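Long-range contacts in alpha-glucosidase (Pseudoalteromonas sp. K8, PDB 5HQA), which hydrolyses alpha-glucosides as a chloride-activated family 97 glycoside hydrolase, with a calcium ion in its sugar-binding pocket: residues Val3-Gly8 with Ala103-Val108; Gln59-Thr64 with Gln79-Thr84; Ser183-Ala188 with Asp244-Leu249. All blocks are in the same frame, centred on the assembly; numbering follows the deposited sequence.

Contact 1 of 3, residues Val3-Gly8 with Ala103-Val108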
loop_
_atom_site.group_PDB
_atom_site.type_symbol
_atom_site.label_atom_id
_atom_site.label_comp_id
_atom_site.label_asym_id
_atom_site.label_seq_id
_atom_site.Cartn_x
_atom_site.Cartn_y
_atom_site.Cartn_z
ATOM N N VAL A 3 -20.859 -3.749 21.599
ATOM C CA VAL A 3 -19.738 -4.678 21.542
ATOM C C VAL A 3 -18.493 -3.889 21.921
ATOM O O VAL A 3 -18.396 -2.691 21.642
ATOM C CB VAL A 3 -19.600 -5.341 20.144
ATOM C CG1 VAL A 3 -19.241 -4.308 19.063
ATOM C CG2 VAL A 3 -18.589 -6.500 20.173
ATOM N N GLN A 4 -17.555 -4.556 22.599
ATOM C CA GLN A 4 -16.342 -3.910 23.085
ATOM C C GLN A 4 -15.118 -4.695 22.642
ATOM O O GLN A 4 -15.182 -5.903 22.400
ATOM C CB GLN A 4 -16.334 -3.799 24.617
ATOM C CG GLN A 4 -17.619 -3.267 25.216
ATOM C CD GLN A 4 -17.562 -3.211 26.737
ATOM O OE1 GLN A 4 -16.572 -3.626 27.348
ATOM N NE2 GLN A 4 -18.626 -2.700 27.353
ATOM N N SER A 5 -13.985 -4.000 22.564
ATOM C CA SER A 5 -12.735 -4.688 22.307
ATOM C C SER A 5 -12.437 -5.654 23.453
ATOM O O SER A 5 -13.005 -5.532 24.541
ATOM C CB SER A 5 -11.592 -3.684 22.149
ATOM O OG SER A 5 -11.506 -2.855 23.296
ATOM N N PRO A 6 -11.553 -6.629 23.229
ATOM C CA PRO A 6 -11.172 -7.521 24.333
ATOM C C PRO A 6 -10.707 -6.786 25.581
ATOM O O PRO A 6 -11.078 -7.186 26.691
ATOM C CB PRO A 6 -10.055 -8.366 23.710
ATOM C CG PRO A 6 -10.432 -8.424 22.255
ATOM C CD PRO A 6 -10.967 -7.055 21.944
ATOM N N ASP A 7 -9.934 -5.707 25.441
ATOM C CA ASP A 7 -9.473 -4.991 26.624
ATOM C C ASP A 7 -10.494 -3.990 27.156
ATOM O O ASP A 7 -10.246 -3.369 28.196
ATOM C CB ASP A 7 -8.129 -4.294 26.351
ATOM C CG ASP A 7 -8.218 -3.173 25.317
ATOM O OD1 ASP A 7 -9.326 -2.768 24.907
ATOM O OD2 ASP A 7 -7.140 -2.677 24.913
ATOM N N GLY A 8 -11.635 -3.830 26.485
ATOM C CA GLY A 8 -12.686 -2.940 26.947
ATOM C C GLY A 8 -12.527 -1.480 26.574
ATOM O O GLY A 8 -13.457 -0.701 26.804
ATOM N N ALA A 103 -14.688 -5.952 17.017
ATOM C CA ALA A 103 -14.001 -4.975 17.855
ATOM C C ALA A 103 -12.684 -5.582 18.319
ATOM O O ALA A 103 -12.682 -6.571 19.066
ATOM C CB ALA A 103 -14.872 -4.572 19.044
ATOM N N PHE A 104 -11.577 -5.001 17.862
ATOM C CA PHE A 104 -10.223 -5.354 18.271
ATOM C C PHE A 104 -9.700 -4.310 19.250
ATOM O O PHE A 104 -10.218 -3.194 19.328
ATOM C CB PHE A 104 -9.271 -5.409 17.074
ATOM C CG PHE A 104 -9.712 -6.319 15.965
ATOM C CD1 PHE A 104 -9.103 -7.560 15.794
ATOM C CD2 PHE A 104 -10.695 -5.919 15.067
ATOM C CE1 PHE A 104 -9.486 -8.400 14.769
ATOM C CE2 PHE A 104 -11.084 -6.750 14.034
ATOM C CZ PHE A 104 -10.479 -7.997 13.887
ATOM N N ASP A 105 -8.634 -4.663 19.974
ATOM C CA ASP A 105 -7.998 -3.654 20.817
ATOM C C ASP A 105 -7.458 -2.477 20.004
ATOM O O ASP A 105 -7.320 -1.379 20.547
ATOM C CB ASP A 105 -6.873 -4.271 21.640
ATOM C CG ASP A 105 -7.395 -5.184 22.730
ATOM O OD1 ASP A 105 -8.610 -5.120 23.036
ATOM O OD2 ASP A 105 -6.591 -5.958 23.295
ATOM N N SER A 106 -7.168 -2.668 18.718
ATOM C CA SER A 106 -6.598 -1.609 17.897
ATOM C C SER A 106 -7.600 -0.949 16.956
ATOM O O SER A 106 -7.203 -0.062 16.188
ATOM C CB SER A 106 -5.425 -2.159 17.083
ATOM O OG SER A 106 -5.856 -3.217 16.242
ATOM N N GLY A 107 -8.870 -1.334 16.978
ATOM C CA GLY A 107 -9.828 -0.713 16.083
ATOM C C GLY A 107 -11.033 -1.601 15.837
ATOM O O GLY A 107 -11.185 -2.665 16.437
ATOM N N VAL A 108 -11.903 -1.134 14.942
ATOM C CA VAL A 108 -13.143 -1.847 14.665
ATOM C C VAL A 108 -13.352 -1.970 13.164
ATOM O O VAL A 108 -12.981 -1.089 12.381
ATOM C CB VAL A 108 -14.372 -1.171 15.325
ATOM C CG1 VAL A 108 -14.100 -0.869 16.783
ATOM C CG2 VAL A 108 -14.767 0.083 14.583
HETATM O O HOH W 1 -7.139 -0.560 23.256
#
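Ala103 directs its methyl group at the chain around Gln4 and Ser5. Its CB lies 3.6 Å from Gln4 C, and Val3 CG2 adds a looser apolar contact. Ala103 O packs against the Pro6 ring of segment 3-8, 3.4 Å from Pro6 CD. At Phe104 the backbone takes part: its carbonyl O sits 3.2 Å from Ser5 CB. Its side chain sets off away from segment 3-8, and the ring packs on Ile245, Asn248 and the His80 ring.

Asp105 carries the polar centre. Its CG stands beside the backbone N (chi1 -71°), and the carboxylate reaches the turn Ser5-Gly8. Asp105 OD1 accepts the backbone N-H of Asp7 at 2.8 Å, on its syn side and fairly straight (159°). The same oxygen lies against Pro6 CD at 3.2 Å. The carboxylates of Asp7 and Asp105 meet tip to tip with their planes stacked, OD1 to OD1 3.1 Å. Such close like charges would favour a raised pKa on one of them. Asp7 OD1 is also gripped by Ser5 OG, 2.7 Å away, and by the backbone N of Asn9. A water bridges Asp7 OD2 and Asp105 O. An alanine in place of Asp105 would probably leave Asp7 N without its acceptor and open a gap beside Pro6.

Phe104 to Gly107 form a type I turn joining two hairpin strands, and Ser5 to Gly8 form another. Two type I turns thus meet at the end of a beta-sandwich, where strands 2-4 and 95-104 come from different sheets of the N-terminal domain.

Contact 2 of 3, residues Gln59-Thr64 with Gln79-Thr84. With FMT (formic acid), chain I.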
loop_
_atom_site.group_PDB
_atom_site.type_symbol
_atom_site.label_atom_id
_atom_site.label_comp_id
_atom_site.label_asym_id
_atom_site.label_seq_id
_atom_site.Cartn_x
_atom_site.Cartn_y
_atom_site.Cartn_z
ATOM N N GLN A 59 -23.821 -12.565 19.486
ATOM C CA GLN A 59 -22.482 -12.290 19.990
ATOM C C GLN A 59 -21.600 -13.523 19.860
ATOM O O GLN A 59 -22.024 -14.640 20.171
ATOM C CB GLN A 59 -22.529 -11.864 21.458
ATOM C CG GLN A 59 -23.435 -10.688 21.727
ATOM C CD GLN A 59 -23.692 -10.508 23.210
ATOM O OE1 GLN A 59 -23.204 -11.288 24.036
ATOM N NE2 GLN A 59 -24.461 -9.480 23.560
ATOM N N GLN A 60 -20.364 -13.308 19.413
ATOM C CA GLN A 60 -19.358 -14.357 19.402
ATOM C C GLN A 60 -17.995 -13.688 19.498
ATOM O O GLN A 60 -17.890 -12.463 19.570
ATOM C CB GLN A 60 -19.492 -15.256 18.170
ATOM C CG GLN A 60 -19.394 -14.569 16.841
ATOM C CD GLN A 60 -20.066 -15.382 15.739
ATOM O OE1 GLN A 60 -19.922 -16.604 15.675
ATOM N NE2 GLN A 60 -20.820 -14.708 14.883
ATOM N N SER A 61 -16.947 -14.498 19.526
ATOM C CA SER A 61 -15.626 -13.933 19.752
ATOM C C SER A 61 -14.578 -14.865 19.168
ATOM O O SER A 61 -14.840 -16.044 18.908
ATOM C CB SER A 61 -15.370 -13.699 21.242
ATOM O OG SER A 61 -15.433 -14.933 21.949
ATOM N N THR A 62 -13.375 -14.317 18.991
ATOM C CA THR A 62 -12.269 -15.013 18.355
ATOM C C THR A 62 -11.004 -14.763 19.156
ATOM O O THR A 62 -10.744 -13.636 19.596
ATOM C CB THR A 62 -12.078 -14.534 16.903
ATOM O OG1 THR A 62 -13.227 -14.890 16.124
ATOM C CG2 THR A 62 -10.840 -15.144 16.265
ATOM N N ASN A 63 -10.214 -15.818 19.339
ATOM C CA ASN A 63 -8.891 -15.679 19.946
ATOM C C ASN A 63 -7.999 -16.718 19.272
ATOM O O ASN A 63 -7.834 -17.828 19.780
ATOM C CB ASN A 63 -8.928 -15.870 21.456
ATOM C CG ASN A 63 -7.555 -15.786 22.073
ATOM O OD1 ASN A 63 -6.621 -15.277 21.462
ATOM N ND2 ASN A 63 -7.417 -16.288 23.283
ATOM N N THR A 64 -7.422 -16.343 18.134
ATOM C CA THR A 64 -6.672 -17.293 17.337
ATOM C C THR A 64 -5.458 -16.600 16.728
ATOM O O THR A 64 -5.225 -15.407 16.938
ATOM C CB THR A 64 -7.569 -17.914 16.263
ATOM O OG1 THR A 64 -6.872 -19.002 15.651
ATOM C CG2 THR A 64 -7.929 -16.887 15.196
ATOM N N GLN A 79 -7.621 -11.383 17.804
ATOM C CA GLN A 79 -8.420 -11.395 19.029
ATOM C C GLN A 79 -9.464 -10.298 18.920
ATOM O O GLN A 79 -9.114 -9.115 18.873
ATOM C CB GLN A 79 -7.553 -11.179 20.265
ATOM C CG GLN A 79 -6.576 -12.308 20.509
ATOM C CD GLN A 79 -5.561 -12.004 21.606
ATOM O OE1 GLN A 79 -5.153 -10.853 21.799
ATOM N NE2 GLN A 79 -5.141 -13.045 22.324
ATOM N N HIS A 80 -10.738 -10.678 18.876
ATOM C CA HIS A 80 -11.776 -9.666 18.762
ATOM C C HIS A 80 -13.076 -10.207 19.329
ATOM O O HIS A 80 -13.277 -11.421 19.437
ATOM C CB HIS A 80 -11.971 -9.203 17.306
ATOM C CG HIS A 80 -12.593 -10.233 16.409
ATOM N ND1 HIS A 80 -11.845 -11.108 15.647
ATOM C CD2 HIS A 80 -13.892 -10.507 16.130
ATOM C CE1 HIS A 80 -12.656 -11.885 14.947
ATOM N NE2 HIS A 80 -13.903 -11.544 15.228
ATOM N N ASN A 81 -13.946 -9.284 19.722
ATOM C CA ASN A 81 -15.338 -9.605 19.987
ATOM C C ASN A 81 -16.165 -9.197 18.777
ATOM O O ASN A 81 -15.827 -8.253 18.063
ATOM C CB ASN A 81 -15.845 -8.902 21.243
ATOM C CG ASN A 81 -15.186 -9.420 22.496
ATOM O OD1 ASN A 81 -14.953 -10.625 22.632
ATOM N ND2 ASN A 81 -14.867 -8.519 23.420
ATOM N N GLU A 82 -17.249 -9.924 18.550
ATOM C CA GLU A 82 -18.032 -9.794 17.334
ATOM C C GLU A 82 -19.504 -9.715 17.703
ATOM O O GLU A 82 -19.954 -10.409 18.619
ATOM C CB GLU A 82 -17.767 -10.989 16.422
ATOM C CG GLU A 82 -18.413 -10.961 15.051
ATOM C CD GLU A 82 -17.878 -12.091 14.176
ATOM O OE1 GLU A 82 -16.778 -12.608 14.475
ATOM O OE2 GLU A 82 -18.548 -12.480 13.205
ATOM N N VAL A 83 -20.250 -8.858 17.016
ATOM C CA VAL A 83 -21.702 -8.863 17.145
ATOM C C VAL A 83 -22.308 -8.674 15.765
ATOM O O VAL A 83 -21.846 -7.843 14.976
ATOM C CB VAL A 83 -22.221 -7.794 18.132
ATOM C CG1 VAL A 83 -21.984 -6.379 17.602
ATOM C CG2 VAL A 83 -23.724 -8.035 18.444
ATOM N N THR A 84 -23.328 -9.471 15.462
ATOM C CA THR A 84 -24.127 -9.292 14.261
ATOM C C THR A 84 -25.468 -8.716 14.689
ATOM O O THR A 84 -26.182 -9.326 15.496
ATOM C CB THR A 84 -24.300 -10.607 13.509
ATOM O OG1 THR A 84 -23.006 -11.143 13.203
ATOM C CG2 THR A 84 -25.062 -10.372 12.214
HETATM C C FMT I . -23.673 -14.902 13.232
HETATM O O1 FMT I . -24.315 -14.235 12.420
HETATM O O2 FMT I . -22.775 -15.689 12.918
HETATM O O HOH W 2 -21.832 -12.378 15.361
HETATM O O HOH W 3 -15.743 -14.123 16.465
#
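Glu82 and Gln60 face each other as a hydrogen-bonded antiparallel pair, and their side chains run alongside, pointing the same way. Glu82 CB lies 3.5 Å from Gln60 O, which also takes the backbone N-H of Glu82. CG, anti to the backbone N (chi1 -175°), lies against Gln60 CG. CD meets the same Gln60 CG at 3.9 Å.

OE1 accepts His80 NE2 at 3.2 Å, on the anti side and in the ring plane, but tilted 31° from the carboxylate plane. Asp78 OD1 binds ND1 of the ring. A water also donates to OE1 and reaches Thr62 OG1, so the two strands share it. OE2 forms a salt bridge with Arg100 of the next strand. That bridge would help keep the carboxylate ionised.

Thr62 comes obliquely to the His80 ring, its OG1 3.3 Å from CE1. Gln60 NE2 donates to O2 of a formic acid, probably from the crystallisation liquor, at 2.9 Å. On the face carrying Asn63, Gln79 NE2 donates to Asn63 OD1 at 2.8 Å from above the carbonyl plane.

The arrangement is a regular antiparallel beta hairpin of strands 53-67 and 75-89, with 53-67 at the edge of its sheet.

Contact 3 of 3, residues Ser183-Ala188 with Asp244-Leu249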
loop_
_atom_site.group_PDB
_atom_site.type_symbol
_atom_site.label_atom_id
_atom_site.label_comp_id
_atom_site.label_asym_id
_atom_site.label_seq_id
_atom_site.Cartn_x
_atom_site.Cartn_y
_atom_site.Cartn_z
ATOM N N SER A 183 -7.767 6.262 12.105
ATOM C CA SER A 183 -7.609 6.132 10.663
ATOM C C SER A 183 -8.757 5.309 10.110
ATOM O O SER A 183 -9.047 4.223 10.626
ATOM C CB SER A 183 -6.270 5.481 10.308
ATOM O OG SER A 183 -6.037 5.568 8.910
ATOM N N ILE A 184 -9.390 5.815 9.054
ATOM C CA ILE A 184 -10.532 5.166 8.420
ATOM C C ILE A 184 -10.071 4.559 7.100
ATOM O O ILE A 184 -9.372 5.217 6.319
ATOM C CB ILE A 184 -11.682 6.167 8.204
ATOM C CG1 ILE A 184 -12.111 6.749 9.554
ATOM C CG2 ILE A 184 -12.874 5.497 7.488
ATOM C CD1 ILE A 184 -13.057 7.916 9.424
ATOM N N HIS A 185 -10.470 3.317 6.846
ATOM C CA HIS A 185 -10.062 2.629 5.627
ATOM C C HIS A 185 -11.101 1.539 5.363
ATOM O O HIS A 185 -12.218 1.600 5.888
ATOM C CB HIS A 185 -8.617 2.123 5.791
ATOM C CG HIS A 185 -8.003 1.572 4.539
ATOM N ND1 HIS A 185 -8.031 2.236 3.330
ATOM C CD2 HIS A 185 -7.325 0.418 4.321
ATOM C CE1 HIS A 185 -7.405 1.511 2.420
ATOM N NE2 HIS A 185 -6.966 0.404 2.995
ATOM N N GLU A 186 -10.755 0.558 4.534
ATOM C CA GLU A 186 -11.650 -0.565 4.305
ATOM C C GLU A 186 -10.818 -1.814 4.040
ATOM O O GLU A 186 -9.620 -1.738 3.748
ATOM C CB GLU A 186 -12.643 -0.278 3.168
ATOM C CG GLU A 186 -12.055 0.226 1.880
ATOM C CD GLU A 186 -13.135 0.499 0.830
ATOM O OE1 GLU A 186 -12.923 1.385 -0.024
ATOM O OE2 GLU A 186 -14.194 -0.170 0.854
ATOM N N ALA A 187 -11.458 -2.975 4.164
ATOM C CA ALA A 187 -10.757 -4.237 3.990
ATOM C C ALA A 187 -11.574 -5.174 3.113
ATOM O O ALA A 187 -12.809 -5.183 3.179
ATOM C CB ALA A 187 -10.461 -4.903 5.350
ATOM N N ALA A 188 -10.866 -5.963 2.297
ATOM C CA ALA A 188 -11.463 -6.972 1.418
ATOM C C ALA A 188 -12.407 -6.325 0.403
ATOM O O ALA A 188 -13.590 -6.665 0.298
ATOM C CB ALA A 188 -12.182 -8.068 2.228
ATOM N N ASP A 244 -2.763 -5.313 12.953
ATOM C CA ASP A 244 -3.004 -6.265 11.871
ATOM C C ASP A 244 -4.466 -6.288 11.423
ATOM O O ASP A 244 -4.901 -7.261 10.795
ATOM C CB ASP A 244 -2.593 -7.673 12.303
ATOM C CG ASP A 244 -1.096 -7.814 12.497
ATOM O OD1 ASP A 244 -0.331 -7.526 11.550
ATOM O OD2 ASP A 244 -0.682 -8.222 13.605
ATOM N N ILE A 245 -5.237 -5.250 11.739
ATOM C CA ILE A 245 -6.681 -5.332 11.541
ATOM C C ILE A 245 -7.026 -5.522 10.062
ATOM O O ILE A 245 -7.936 -6.288 9.724
ATOM C CB ILE A 245 -7.373 -4.101 12.155
ATOM C CG1 ILE A 245 -8.887 -4.281 12.141
ATOM C CG2 ILE A 245 -6.969 -2.809 11.427
ATOM C CD1 ILE A 245 -9.603 -3.198 12.914
ATOM N N ILE A 246 -6.285 -4.875 9.153
ATOM C CA ILE A 246 -6.625 -4.998 7.733
ATOM C C ILE A 246 -6.468 -6.445 7.273
ATOM O O ILE A 246 -7.372 -7.018 6.651
ATOM C CB ILE A 246 -5.777 -4.042 6.873
ATOM C CG1 ILE A 246 -6.037 -2.578 7.264
ATOM C CG2 ILE A 246 -6.088 -4.254 5.390
ATOM C CD1 ILE A 246 -7.509 -2.165 7.189
ATOM N N LEU A 247 -5.328 -7.068 7.583
ATOM C CA LEU A 247 -5.151 -8.473 7.222
ATOM C C LEU A 247 -6.186 -9.357 7.900
ATOM O O LEU A 247 -6.717 -10.289 7.282
ATOM C CB LEU A 247 -3.751 -8.951 7.596
ATOM C CG LEU A 247 -2.588 -8.463 6.730
ATOM C CD1 LEU A 247 -1.281 -8.900 7.383
ATOM C CD2 LEU A 247 -2.699 -9.022 5.318
ATOM N N ASN A 248 -6.466 -9.102 9.183
ATOM C CA ASN A 248 -7.368 -9.980 9.928
ATOM C C ASN A 248 -8.788 -9.954 9.386
ATOM O O ASN A 248 -9.555 -10.892 9.635
ATOM C CB ASN A 248 -7.378 -9.604 11.407
ATOM C CG ASN A 248 -6.295 -10.323 12.186
ATOM O OD1 ASN A 248 -5.958 -11.465 11.873
ATOM N ND2 ASN A 248 -5.741 -9.662 13.197
ATOM N N LEU A 249 -9.159 -8.911 8.653
ATOM C CA LEU A 249 -10.507 -8.831 8.117
ATOM C C LEU A 249 -10.630 -9.462 6.738
ATOM O O LEU A 249 -11.729 -9.495 6.186
ATOM C CB LEU A 249 -10.964 -7.372 8.076
ATOM C CG LEU A 249 -11.202 -6.780 9.465
ATOM C CD1 LEU A 249 -11.582 -5.332 9.336
ATOM C CD2 LEU A 249 -12.301 -7.554 10.216
#
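Ile246 O is gripped by two N-H groups and has a methyl packed beside it. Leu249 N donates to it at 3.3 Å, and Asn250 ND2 is the second donor. Ala187 CB approaches the same oxygen to 4.0 Å.

Ala187 points its methyl at the helix, where the backbones come closest, CA to CA with Ile246. Its CB meets Leu249 CB at 3.7 Å. Ile246 CG2 lies a little farther from the same methyl, at 4.4 Å. Ile246 reaches the strand with its other branch. CG1 stands beside the backbone N (chi1 -61°), and chi2 of -56° bends CD1 round to His185. There CD1 touches the edge of the imidazole, near its plane, 3.9 Å from CD2. The two side chains cross at about a right angle.

The ring is fixed in rotation by two bonds, ND1 with Thr170 OG1 and NE2 with Asp441 O. Ile246 CD1 also covers Glu186 O at 4.1 Å, a buried carbonyl oxygen that has no polar partner in the model. The Glu186 side chain leaves on the other face, where Lys440, Arg229 and Met195 N hold its carboxylate.

Helix 245-248 packs against the sheet: Ile246 and Leu249 also pack on Thr230 of the neighbouring strand 224-234, and Leu249 extends to Lys102 and Phe104 of strand 95-104.

All three contacts reach one antiparallel sheet of the N-terminal domain. The centres of contacts 1 and 2 are about 9 Å apart. They meet where strands 75-89 and 95-104 pair, with Ala103 N 2.8 Å from Asn81 O. Asn81 ND2 also reaches Gln4 O, which ties contact 2 to the chain start. Contact 3 lies about 14 Å from contact 1, between centres, and Phe104 joins them: its CD2 is 3.6 Å from Ile245 CD1. Contacts 2 and 3 do not touch; their nearest atoms are about 5 Å apart. None reaches the sugar pocket or the calcium site. Lys440 and Asp441, which bind the side chains of Glu186 and His185, follow the calcium ligand Glu437 in sequence.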